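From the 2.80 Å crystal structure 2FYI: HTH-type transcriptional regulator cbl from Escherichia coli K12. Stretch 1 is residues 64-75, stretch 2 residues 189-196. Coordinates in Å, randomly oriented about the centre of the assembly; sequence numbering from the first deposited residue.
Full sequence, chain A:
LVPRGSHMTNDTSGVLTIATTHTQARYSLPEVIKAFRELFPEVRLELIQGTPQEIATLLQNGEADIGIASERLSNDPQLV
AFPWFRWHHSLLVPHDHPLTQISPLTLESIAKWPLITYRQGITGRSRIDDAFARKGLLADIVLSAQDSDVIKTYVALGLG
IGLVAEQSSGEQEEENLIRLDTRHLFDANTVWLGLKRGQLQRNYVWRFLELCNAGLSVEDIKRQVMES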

# COMPACT_ATOMS: atom_id res chain seq x y z
N ALA A 64 7.47 18.44 -2.14
CA ALA A 64 6.43 18.39 -1.13
C ALA A 64 6.72 19.43 -0.09
O ALA A 64 7.87 19.73 0.18
CB ALA A 64 6.37 17.03 -0.52
N ASP A 65 5.68 19.97 0.51
CA ASP A 65 5.81 20.95 1.56
C ASP A 65 6.04 20.29 2.94
O ASP A 65 6.95 20.67 3.66
CB ASP A 65 4.57 21.87 1.55
CG ASP A 65 4.27 22.47 0.12
OD1 ASP A 65 5.20 23.03 -0.52
OD2 ASP A 65 3.10 22.42 -0.36
N ILE A 66 5.23 19.29 3.29
CA ILE A 66 5.33 18.57 4.57
C ILE A 66 5.48 17.07 4.36
O ILE A 66 4.80 16.50 3.51
CB ILE A 66 4.05 18.78 5.41
CG1 ILE A 66 3.76 20.26 5.56
CG2 ILE A 66 4.19 18.18 6.77
CD1 ILE A 66 2.38 20.52 5.98
N GLY A 67 6.38 16.43 5.11
CA GLY A 67 6.55 14.99 5.04
C GLY A 67 6.06 14.37 6.33
O GLY A 67 6.34 14.89 7.41
N ILE A 68 5.34 13.26 6.23
CA ILE A 68 4.83 12.59 7.43
C ILE A 68 5.08 11.10 7.39
O ILE A 68 4.56 10.39 6.51
CB ILE A 68 3.33 12.82 7.62
CG1 ILE A 68 3.05 14.31 7.82
CG2 ILE A 68 2.83 12.02 8.79
CD1 ILE A 68 1.72 14.78 7.22
N ALA A 69 5.89 10.63 8.34
CA ALA A 69 6.27 9.21 8.39
C ALA A 69 6.81 8.86 9.77
O ALA A 69 7.08 9.76 10.59
CB ALA A 69 7.29 8.90 7.34
N SER A 70 6.96 7.57 10.04
CA SER A 70 7.54 7.13 11.32
C SER A 70 9.05 6.93 11.23
O SER A 70 9.71 6.84 12.24
CB SER A 70 6.90 5.83 11.83
OG SER A 70 5.56 5.99 12.23
N GLU A 71 9.59 6.86 10.02
CA GLU A 71 10.99 6.53 9.86
C GLU A 71 11.74 7.64 9.12
O GLU A 71 11.15 8.44 8.40
CB GLU A 71 11.14 5.21 9.11
CG GLU A 71 10.36 4.04 9.72
CD GLU A 71 10.99 3.49 11.04
OE1 GLU A 71 12.20 3.73 11.30
OE2 GLU A 71 10.26 2.79 11.80
N ARG A 72 13.05 7.69 9.35
CA ARG A 72 13.95 8.50 8.52
C ARG A 72 13.69 9.98 8.39
O ARG A 72 14.10 10.52 7.39
CB ARG A 72 13.91 8.01 7.05
CG ARG A 72 14.27 6.57 6.82
CD ARG A 72 15.36 6.51 5.80
NE ARG A 72 15.53 5.18 5.22
CZ ARG A 72 16.10 4.96 4.03
NH1 ARG A 72 16.56 5.98 3.29
NH2 ARG A 72 16.21 3.71 3.55
N LEU A 73 13.01 10.67 9.30
CA LEU A 73 12.80 12.09 9.05
C LEU A 73 13.53 12.81 10.13
O LEU A 73 14.02 13.92 9.92
CB LEU A 73 11.32 12.52 9.05
CG LEU A 73 10.39 12.07 7.91
CD1 LEU A 73 8.99 12.64 8.03
CD2 LEU A 73 10.99 12.38 6.58
N SER A 74 13.61 12.19 11.29
CA SER A 74 14.22 12.88 12.40
C SER A 74 15.72 12.70 12.40
O SER A 74 16.41 13.23 13.25
CB SER A 74 13.61 12.45 13.71
OG SER A 74 13.90 11.10 13.93
N ASN A 75 16.24 11.96 11.42
CA ASN A 75 17.66 11.74 11.37
C ASN A 75 18.32 12.18 10.08
O ASN A 75 19.41 11.75 9.74
CB ASN A 75 17.98 10.28 11.70
CG ASN A 75 18.10 10.05 13.20
OD1 ASN A 75 18.12 8.91 13.67
ND2 ASN A 75 18.20 11.15 13.98
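Stretch 2 189-196: NTVWLGLK

Stretch 2 lies beside stretch 1 as an antiparallel β-strand partner, held by two pairs of backbone hydrogen bonds and extended past the strand end by the packing of Trp 192 under the loop of stretch 1. All of residues 189-196 are extended, whereas in stretch 1 the strand covers 66-69. The two axes approach to 4.7 Å, and their N-to-C directions make an angle of 155°, so the strands are antiparallel with a clear twist.

The register follows from the hydrogen bonds. Gly 67 and Gly 194 form a reciprocal pair: Gly 67 N to Gly 194 O is 3.1 Å and Gly 194 N to Gly 67 O is 2.8 Å, both nearly linear at 171° and 168°. Two residues on, Trp 192 N donates to Ala 69 O at 2.8 Å and 169°, while the return bond from Ala 69 N to Trp 192 O is longer, 3.3 Å, and more bent, 151°. Between these pairs, Ile 68 faces Leu 193 as a non-hydrogen-bonded pair with CA atoms 4.9 Å apart; here Ile 68 CA approaches Trp 192 O at 3.3 Å in a CA-H...O contact.

Ile 68 and Leu 193 point to the same face of the sheet, and their side chains meet at 3.8 Å between Ile 68 CG1 and Leu 193 CD2. Ile 68 CG2 also lies 3.8 Å from Val 191 CG1. Ala 69 and Trp 192 point to the other face. There the loop returns over the indole: Ser 74 CB is 3.5 Å from the centroid of the six-membered ring of Trp 192 and 10° off its normal, a CH-pi contact over the face.

At the other end, one water bridges the two stretches, donating to Asp 65 O at 2.7 Å and accepting from Lys 196 N at 2.9 Å.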

# COMPACT_ATOMS: atom_id res chain seq x y z
N ASN A 189 6.66 3.80 18.86
CA ASN A 189 7.17 4.50 17.68
C ASN A 189 6.68 5.93 17.70
O ASN A 189 5.79 6.29 18.46
CB ASN A 189 6.65 3.83 16.43
CG ASN A 189 6.92 2.35 16.42
OD1 ASN A 189 8.02 1.91 16.08
ND2 ASN A 189 5.94 1.56 16.84
N THR A 190 7.25 6.76 16.84
CA THR A 190 6.80 8.14 16.76
C THR A 190 6.51 8.52 15.33
O THR A 190 7.21 8.08 14.41
CB THR A 190 7.85 9.10 17.22
OG1 THR A 190 8.22 8.77 18.55
CG2 THR A 190 7.29 10.48 17.18
N VAL A 191 5.48 9.33 15.13
CA VAL A 191 5.21 9.80 13.79
C VAL A 191 5.69 11.22 13.72
O VAL A 191 5.32 12.03 14.55
CB VAL A 191 3.74 9.80 13.46
CG1 VAL A 191 3.59 10.29 12.06
CG2 VAL A 191 3.19 8.44 13.58
N TRP A 192 6.52 11.51 12.72
CA TRP A 192 7.13 12.81 12.57
C TRP A 192 6.50 13.63 11.48
O TRP A 192 6.02 13.11 10.45
CB TRP A 192 8.60 12.67 12.25
CG TRP A 192 9.34 11.90 13.28
CD1 TRP A 192 9.56 10.55 13.28
CD2 TRP A 192 9.96 12.41 14.46
NE1 TRP A 192 10.27 10.20 14.41
CE2 TRP A 192 10.54 11.31 15.14
CE3 TRP A 192 10.08 13.69 15.00
CZ2 TRP A 192 11.22 11.44 16.32
CZ3 TRP A 192 10.78 13.82 16.20
CH2 TRP A 192 11.34 12.70 16.85
N LEU A 193 6.51 14.93 11.72
CA LEU A 193 6.14 15.91 10.76
C LEU A 193 7.46 16.58 10.41
O LEU A 193 8.13 17.13 11.30
CB LEU A 193 5.25 16.91 11.44
CG LEU A 193 3.97 16.31 11.99
CD1 LEU A 193 3.60 17.02 13.29
CD2 LEU A 193 2.85 16.41 10.94
N GLY A 194 7.84 16.53 9.13
CA GLY A 194 9.10 17.13 8.70
C GLY A 194 8.93 18.27 7.70
O GLY A 194 7.98 18.30 6.93
N LEU A 195 9.86 19.22 7.74
CA LEU A 195 9.92 20.28 6.73
C LEU A 195 11.37 20.37 6.29
O LEU A 195 12.28 19.96 7.04
CB LEU A 195 9.53 21.63 7.33
CG LEU A 195 8.16 21.70 7.97
CD1 LEU A 195 8.01 22.90 8.87
CD2 LEU A 195 7.17 21.73 6.85
N LYS A 196 11.58 20.93 5.10
CA LYS A 196 12.94 21.23 4.66
C LYS A 196 13.57 22.31 5.54
O LYS A 196 12.96 23.35 5.81
CB LYS A 196 12.92 21.67 3.21
CG LYS A 196 14.27 21.96 2.60
CD LYS A 196 13.98 22.30 1.15
CE LYS A 196 15.07 23.13 0.52
NZ LYS A 196 16.14 22.23 0.10
O HOH W 1 9.41 21.73 3.38
O HOH W 2 10.05 3.27 14.63